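Local coordinates for oxidoreductase (Methanosarcina mazei, PDB 3KA7), which binds flavin-adenine dinucleotide and is probably an oxidoreductase of the flavin-containing amine oxidoreductase family, at residues A[56-61]-A[407-412]; A[305-310]-A[351-356]. All blocks are in the same frame, centred on the assembly; numbering follows the deposited sequence.

Contact 2 is nested along the chain inside the loop that contact 1 closes: segment 56-61 comes first, then 305-310 and 351-356, and 407-412 last. Contact 1 lies near the middle of the molecule, its centre about 7 Å from that of the chain, and joins a loop after strand 47-50 to the start of helix 408-421, with four residues in the FAD pocket. Contact 2 sits about 20 Å from the chain centre and fastens helix 342-356 to strand 307-311 of the mixed sheet; its Ile307 side chain is about 12 Å from FAD. The two contact centres are 24 Å apart and their nearest atoms about 7 Å.

Contact 1 (A[56-61]-A[407-412]); sequences MLPNGP and IEVEGV. With FAD (flavin-adenine dinucleotide), chain B.
Pro58 lays its ring against Ile407 and the bent side chain of Glu410. Its CG lies 3.6 Å from Ile407 CG2, the branch anti to the backbone N, while its CB packs on Glu410 CG as these two side chains run past each other in opposite senses. Glu410 folds at chi2 (-65°), which turns CD back toward the turn 57-60, and OE2 accepts from Asn59 N at 2.8 Å. This N-H arrives on the anti side of OE2, 34° out of the carboxylate plane. Water 2 also lies 2.8 Å from Glu410 OE2, and Leu65 N serves OE1, so both carboxylate oxygens of this buried residue have partners. Asn59 OD1 lies 3.2 Å from Glu410 CG, with the amide and carboxylate planes 50° apart. Water 1 bridges Asn59 OD1 and Ile407 N, while Asn59 ND2 is bonded to Gly186 O. Leu57 crosses Val409 at about a right angle, its CD2 3.8 Å from Val409 CG2. Met56, Pro58, Glu408 and Val409 line the FAD pocket, so the contact forms part of the wall beside the flavin's N3/O2 edge: Met56 O, of a selenomethionine, takes a weak bond from FAD N3 at 2.9 Å, and Val409 N points at FAD O2, whose position is less certain. The type I turn Leu57 to Gly60 thus packs against Ile407 and the N-terminal part of helix 408-421. Helix 64-71 touches Leu57, Asn59, Val409 and Glu410, strand 78-80 meets Leu57 and Pro61, and helix 172-185 adjoins Asn59 and Ile407.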
loop_
_atom_site.group_PDB
_atom_site.type_symbol
_atom_site.label_atom_id
_atom_site.label_comp_id
_atom_site.label_asym_id
_atom_site.label_seq_id
_atom_site.Cartn_x
_atom_site.Cartn_y
_atom_site.Cartn_z
HETATM N N MSE A 56 -7.723 -2.702 4.033
HETATM C CA MSE A 56 -6.927 -3.277 5.105
HETATM C C MSE A 56 -5.726 -2.393 5.420
HETATM O O MSE A 56 -5.119 -1.820 4.503
HETATM C CB MSE A 56 -6.485 -4.690 4.689
HETATM C CG MSE A 56 -5.761 -5.485 5.748
HETATM SE SE MSE A 56 -5.472 -7.304 5.154
HETATM C CE MSE A 56 -7.075 -8.079 5.974
ATOM N N LEU A 57 -5.410 -2.258 6.711
ATOM C CA LEU A 57 -4.205 -1.562 7.174
ATOM C C LEU A 57 -3.141 -2.594 7.552
ATOM O O LEU A 57 -3.426 -3.541 8.295
ATOM C CB LEU A 57 -4.505 -0.695 8.402
ATOM C CG LEU A 57 -5.552 0.419 8.259
ATOM C CD1 LEU A 57 -5.633 1.262 9.537
ATOM C CD2 LEU A 57 -5.259 1.294 7.069
ATOM N N PRO A 58 -1.914 -2.422 7.042
ATOM C CA PRO A 58 -0.848 -3.392 7.293
ATOM C C PRO A 58 -0.569 -3.624 8.785
ATOM O O PRO A 58 -0.266 -4.762 9.196
ATOM C CB PRO A 58 0.362 -2.756 6.602
ATOM C CG PRO A 58 -0.244 -1.997 5.469
ATOM C CD PRO A 58 -1.503 -1.396 6.063
ATOM N N ASN A 59 -0.658 -2.571 9.591
ATOM C CA ASN A 59 -0.434 -2.713 11.031
ATOM C C ASN A 59 -1.700 -2.491 11.859
ATOM O O ASN A 59 -1.628 -2.238 13.070
ATOM C CB ASN A 59 0.685 -1.786 11.511
ATOM C CG ASN A 59 2.042 -2.128 10.920
ATOM O OD1 ASN A 59 2.622 -1.330 10.190
ATOM N ND2 ASN A 59 2.580 -3.299 11.268
ATOM N N GLY A 60 -2.852 -2.564 11.199
ATOM C CA GLY A 60 -4.148 -2.566 11.888
ATOM C C GLY A 60 -4.326 -1.380 12.814
ATOM O O GLY A 60 -3.992 -0.251 12.451
ATOM N N PRO A 61 -4.856 -1.631 14.025
ATOM C CA PRO A 61 -5.118 -0.550 14.965
ATOM C C PRO A 61 -3.878 -0.047 15.685
ATOM O O PRO A 61 -3.976 0.911 16.445
ATOM C CB PRO A 61 -6.070 -1.198 15.980
ATOM C CG PRO A 61 -5.691 -2.620 15.976
ATOM C CD PRO A 61 -5.364 -2.927 14.521
ATOM N N ILE A 407 4.994 -0.655 5.556
ATOM C CA ILE A 407 4.289 -1.317 4.456
ATOM C C ILE A 407 3.180 -0.380 3.972
ATOM O O ILE A 407 2.366 0.075 4.782
ATOM C CB ILE A 407 3.626 -2.626 4.941
ATOM C CG1 ILE A 407 4.669 -3.651 5.383
ATOM C CG2 ILE A 407 2.759 -3.234 3.855
ATOM C CD1 ILE A 407 4.051 -4.956 5.923
ATOM N N GLU A 408 3.163 -0.065 2.677
ATOM C CA GLU A 408 2.001 0.589 2.060
ATOM C C GLU A 408 1.549 1.852 2.806
ATOM O O GLU A 408 2.351 2.757 3.009
ATOM C CB GLU A 408 0.844 -0.409 1.913
ATOM C CG GLU A 408 1.192 -1.716 1.167
ATOM C CD GLU A 408 1.418 -1.521 -0.329
ATOM O OE1 GLU A 408 1.107 -0.431 -0.864
ATOM O OE2 GLU A 408 1.900 -2.474 -0.982
ATOM N N VAL A 409 0.287 1.924 3.233
ATOM C CA VAL A 409 -0.169 3.173 3.890
ATOM C C VAL A 409 0.499 3.505 5.229
ATOM O O VAL A 409 0.479 4.654 5.661
ATOM C CB VAL A 409 -1.711 3.305 3.998
ATOM C CG1 VAL A 409 -2.343 3.216 2.602
ATOM C CG2 VAL A 409 -2.294 2.259 4.939
ATOM N N GLU A 410 1.101 2.513 5.878
ATOM C CA GLU A 410 1.879 2.797 7.080
ATOM C C GLU A 410 3.095 3.646 6.677
ATOM O O GLU A 410 3.454 4.621 7.350
ATOM C CB GLU A 410 2.304 1.500 7.786
ATOM C CG GLU A 410 1.175 0.498 8.043
ATOM C CD GLU A 410 0.106 0.982 9.018
ATOM O OE1 GLU A 410 0.231 2.103 9.571
ATOM O OE2 GLU A 410 -0.866 0.221 9.234
ATOM N N GLY A 411 3.706 3.293 5.549
ATOM C CA GLY A 411 4.771 4.116 4.992
ATOM C C GLY A 411 4.282 5.489 4.584
ATOM O O GLY A 411 4.980 6.478 4.766
ATOM N N VAL A 412 3.083 5.564 4.008
ATOM C CA VAL A 412 2.531 6.860 3.643
ATOM C C VAL A 412 2.403 7.721 4.896
ATOM O O VAL A 412 2.818 8.881 4.911
ATOM C CB VAL A 412 1.150 6.727 2.974
ATOM C CG1 VAL A 412 0.495 8.109 2.828
ATOM C CG2 VAL A 412 1.290 6.048 1.625
HETATM P PA FAD B . -3.098 8.770 -4.182
HETATM O O1A FAD B . -2.084 8.548 -5.274
HETATM O O2A FAD B . -4.045 7.628 -3.899
HETATM O O5B FAD B . -3.959 10.081 -4.523
HETATM C C5B FAD B . -3.414 11.085 -5.370
HETATM C C4B FAD B . -4.597 12.012 -5.666
HETATM O O4B FAD B . -4.194 13.132 -6.428
HETATM C C3B FAD B . -5.677 11.279 -6.466
HETATM O O3B FAD B . -6.928 11.364 -5.800
HETATM C C2B FAD B . -5.702 12.017 -7.806
HETATM O O2B FAD B . -6.989 12.061 -8.393
HETATM C C1B FAD B . -5.176 13.397 -7.427
HETATM N N9A FAD B . -4.510 14.130 -8.512
HETATM C C8A FAD B . -3.615 13.675 -9.459
HETATM N N7A FAD B . -3.220 14.740 -10.213
HETATM C C5A FAD B . -3.858 15.846 -9.742
HETATM C C6A FAD B . -3.854 17.176 -10.137
HETATM N N6A FAD B . -3.019 17.589 -11.085
HETATM N N1A FAD B . -4.630 18.084 -9.445
HETATM C C2A FAD B . -5.415 17.688 -8.382
HETATM N N3A FAD B . -5.424 16.365 -7.994
HETATM C C4A FAD B . -4.659 15.474 -8.676
HETATM N N1 FAD B . -2.263 -0.074 0.917
HETATM C C2 FAD B . -2.506 -0.588 2.179
HETATM O O2 FAD B . -2.074 0.004 3.178
HETATM N N3 FAD B . -3.209 -1.776 2.305
HETATM C C4 FAD B . -3.666 -2.451 1.186
HETATM O O4 FAD B . -4.291 -3.507 1.291
HETATM C C4X FAD B . -3.418 -1.941 -0.080
HETATM N N5 FAD B . -3.857 -2.623 -1.206
HETATM C C5X FAD B . -3.613 -2.091 -2.461
HETATM C C6 FAD B . -4.062 -2.755 -3.603
HETATM C C7 FAD B . -3.837 -2.215 -4.863
HETATM C C7M FAD B . -4.331 -2.958 -6.080
HETATM C C8 FAD B . -3.156 -1.009 -4.971
HETATM C C8M FAD B . -2.886 -0.396 -6.315
HETATM C C9 FAD B . -2.696 -0.347 -3.835
HETATM C C9A FAD B . -2.931 -0.885 -2.574
HETATM N N10 FAD B . -2.475 -0.226 -1.440
HETATM C C10 FAD B . -2.721 -0.745 -0.198
HETATM C "C1'" FAD B . -1.657 1.019 -1.538
HETATM C "C2'" FAD B . -2.566 2.228 -1.283
HETATM O "O2'" FAD B . -3.770 2.082 -2.032
HETATM C "C3'" FAD B . -1.828 3.499 -1.693
HETATM O "O3'" FAD B . -0.508 3.465 -1.163
HETATM C "C4'" FAD B . -2.472 4.807 -1.242
HETATM O "O4'" FAD B . -3.855 4.849 -1.531
HETATM C "C5'" FAD B . -1.788 5.923 -2.023
HETATM O "O5'" FAD B . -2.144 7.140 -1.414
HETATM P P FAD B . -1.405 8.484 -1.821
HETATM O O1P FAD B . -1.278 9.358 -0.597
HETATM O O2P FAD B . -0.106 8.224 -2.557
HETATM O O3P FAD B . -2.396 9.265 -2.819
HETATM O O HOH W 1 4.707 -1.563 8.179
HETATM O O HOH W 2 -2.102 1.460 11.455
#

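Contact 2 (A[305-310]-A[351-356]); sequences RRINGV and EDLKEI
Asp352 accepts hydrogen bonds from three consecutive backbone amides of segment 305-310 through its two carboxylate oxygens. OD1 takes Arg305 N at 2.8 Å, on its syn side. OD2 takes Arg306 N at 2.8 Å through its syn lone pair and Ile307 N at 2.9 Å on the anti side, the latter nearly straight at 173°. A fourth donor, Arg305 NH1, reaches Asp352 OD1 at 3.0 Å from the opposite face of the carboxylate to Arg305 N, so each oxygen holds two donors. An alanine in place of Asp352 would probably leave these three amides without their acceptor and Arg305 NH1 with only its weak bond to Glu355 among the residues described, freeing the chain at 305-307 to shift.

The guanidinium lies with Glu351 CB over the centre of one face, and Asp352 OD1 stands in its plane at the edge. Arg305 is extended from CG to NE, and its guanidinium reaches Glu355: Arg305 NH2 meets Glu355 OE2 at 3.0 Å, from above the carboxylate plane, while NH1 makes a weak bond to Glu355 OE1. Arg306 sends its own charge to Glu345, earlier on the helix. Beside these bonds, Ile307 CD1 touches Leu353 CD2 at 3.5 Å, and Ile307 CG2 lies 3.9 Å from Ile356 CD1. The segment axes, 10.0 Å apart at closest and inclined at 52°, describe a helix packed on a sheet, with apolar side chains between them and an Arg305-Asp352-Glu355 salt-bridge network at the loop that leads into the strand.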
loop_
_atom_site.group_PDB
_atom_site.type_symbol
_atom_site.label_atom_id
_atom_site.label_comp_id
_atom_site.label_asym_id
_atom_site.label_seq_id
_atom_site.Cartn_x
_atom_site.Cartn_y
_atom_site.Cartn_z
ATOM N N ARG A 305 0.684 -19.669 -10.004
ATOM C CA ARG A 305 1.343 -19.009 -11.136
ATOM C C ARG A 305 1.604 -17.535 -10.836
ATOM O O ARG A 305 2.685 -17.024 -11.126
ATOM C CB ARG A 305 0.461 -19.075 -12.384
ATOM C CG ARG A 305 0.111 -20.481 -12.854
ATOM C CD ARG A 305 -1.170 -20.458 -13.677
ATOM N NE ARG A 305 -1.580 -21.807 -14.050
ATOM C CZ ARG A 305 -2.212 -22.642 -13.232
ATOM N NH1 ARG A 305 -2.525 -22.270 -11.996
ATOM N NH2 ARG A 305 -2.536 -23.856 -13.652
ATOM N N ARG A 306 0.609 -16.863 -10.255
ATOM C CA ARG A 306 0.660 -15.404 -10.077
ATOM C C ARG A 306 0.054 -14.890 -8.764
ATOM O O ARG A 306 0.601 -13.974 -8.152
ATOM C CB ARG A 306 -0.025 -14.698 -11.246
ATOM C CG ARG A 306 0.759 -14.756 -12.536
ATOM C CD ARG A 306 2.001 -13.912 -12.387
ATOM N NE ARG A 306 3.023 -14.162 -13.394
ATOM C CZ ARG A 306 2.812 -14.140 -14.695
ATOM N NH1 ARG A 306 1.594 -13.870 -15.144
ATOM N NH2 ARG A 306 3.812 -14.366 -15.548
ATOM N N ILE A 307 -1.089 -15.431 -8.350
ATOM C CA ILE A 307 -1.773 -14.896 -7.153
ATOM C C ILE A 307 -0.911 -15.057 -5.898
ATOM O O ILE A 307 -0.408 -16.145 -5.618
ATOM C CB ILE A 307 -3.166 -15.530 -6.955
ATOM C CG1 ILE A 307 -4.104 -15.047 -8.074
ATOM C CG2 ILE A 307 -3.754 -15.120 -5.614
ATOM C CD1 ILE A 307 -5.509 -15.660 -8.044
ATOM N N ASN A 308 -0.695 -13.957 -5.178
ATOM C CA ASN A 308 0.158 -13.983 -3.978
ATOM C C ASN A 308 -0.622 -14.161 -2.685
ATOM O O ASN A 308 -0.109 -14.681 -1.685
ATOM C CB ASN A 308 0.961 -12.694 -3.874
ATOM C CG ASN A 308 1.823 -12.458 -5.083
ATOM O OD1 ASN A 308 1.657 -11.457 -5.761
ATOM N ND2 ASN A 308 2.734 -13.404 -5.381
ATOM N N GLY A 309 -1.855 -13.684 -2.679
ATOM C CA GLY A 309 -2.690 -13.889 -1.505
ATOM C C GLY A 309 -4.068 -13.305 -1.707
ATOM O O GLY A 309 -4.361 -12.692 -2.733
ATOM N N VAL A 310 -4.921 -13.504 -0.718
ATOM C CA VAL A 310 -6.275 -13.027 -0.835
ATOM C C VAL A 310 -6.802 -12.651 0.539
ATOM O O VAL A 310 -6.292 -13.147 1.550
ATOM C CB VAL A 310 -7.147 -14.088 -1.583
ATOM C CG1 VAL A 310 -6.367 -15.366 -1.878
ATOM C CG2 VAL A 310 -8.485 -14.320 -0.935
ATOM N N GLU A 351 -6.694 -18.947 -13.681
ATOM C CA GLU A 351 -6.353 -20.362 -13.552
ATOM C C GLU A 351 -6.014 -20.687 -12.104
ATOM O O GLU A 351 -6.404 -21.744 -11.589
ATOM C CB GLU A 351 -5.148 -20.718 -14.425
ATOM C CG GLU A 351 -5.387 -20.499 -15.904
ATOM C CD GLU A 351 -6.722 -21.041 -16.338
ATOM O OE1 GLU A 351 -6.921 -22.272 -16.245
ATOM O OE2 GLU A 351 -7.584 -20.234 -16.759
ATOM N N ASP A 352 -5.282 -19.779 -11.449
ATOM C CA ASP A 352 -4.904 -19.976 -10.043
ATOM C C ASP A 352 -6.118 -20.153 -9.139
ATOM O O ASP A 352 -6.062 -20.932 -8.190
ATOM C CB ASP A 352 -4.091 -18.792 -9.488
ATOM C CG ASP A 352 -2.647 -18.779 -9.967
ATOM O OD1 ASP A 352 -2.122 -19.844 -10.364
ATOM O OD2 ASP A 352 -2.041 -17.683 -9.925
ATOM N N LEU A 353 -7.174 -19.381 -9.406
ATOM C CA LEU A 353 -8.411 -19.400 -8.609
ATOM C C LEU A 353 -9.001 -20.808 -8.517
ATOM O O LEU A 353 -9.495 -21.225 -7.472
ATOM C CB LEU A 353 -9.452 -18.458 -9.222
ATOM C CG LEU A 353 -9.166 -16.959 -9.160
ATOM C CD1 LEU A 353 -10.334 -16.171 -9.765
ATOM C CD2 LEU A 353 -8.924 -16.548 -7.717
ATOM N N LYS A 354 -8.930 -21.538 -9.620
ATOM C CA LYS A 354 -9.495 -22.882 -9.675
ATOM C C LYS A 354 -8.734 -23.843 -8.766
ATOM O O LYS A 354 -9.299 -24.822 -8.275
ATOM C CB LYS A 354 -9.459 -23.396 -11.112
ATOM C CG LYS A 354 -10.197 -22.511 -12.106
ATOM C CD LYS A 354 -9.984 -23.040 -13.530
ATOM C CE LYS A 354 -10.505 -22.071 -14.585
ATOM N NZ LYS A 354 -10.458 -22.710 -15.932
ATOM N N GLU A 355 -7.454 -23.552 -8.552
ATOM C CA GLU A 355 -6.582 -24.407 -7.744
ATOM C C GLU A 355 -6.576 -23.981 -6.279
ATOM O O GLU A 355 -6.421 -24.806 -5.381
ATOM C CB GLU A 355 -5.163 -24.422 -8.324
ATOM C CG GLU A 355 -5.104 -25.044 -9.729
ATOM C CD GLU A 355 -3.735 -24.986 -10.395
ATOM O OE1 GLU A 355 -2.796 -24.360 -9.862
ATOM O OE2 GLU A 355 -3.603 -25.575 -11.485
ATOM N N ILE A 356 -6.747 -22.682 -6.048
ATOM C CA ILE A 356 -6.844 -22.143 -4.697
ATOM C C ILE A 356 -8.198 -22.487 -4.079
ATOM O O ILE A 356 -8.280 -22.897 -2.929
ATOM C CB ILE A 356 -6.628 -20.602 -4.685
ATOM C CG1 ILE A 356 -5.244 -20.253 -5.260
ATOM C CG2 ILE A 356 -6.755 -20.074 -3.278
ATOM C CD1 ILE A 356 -5.071 -18.748 -5.607
#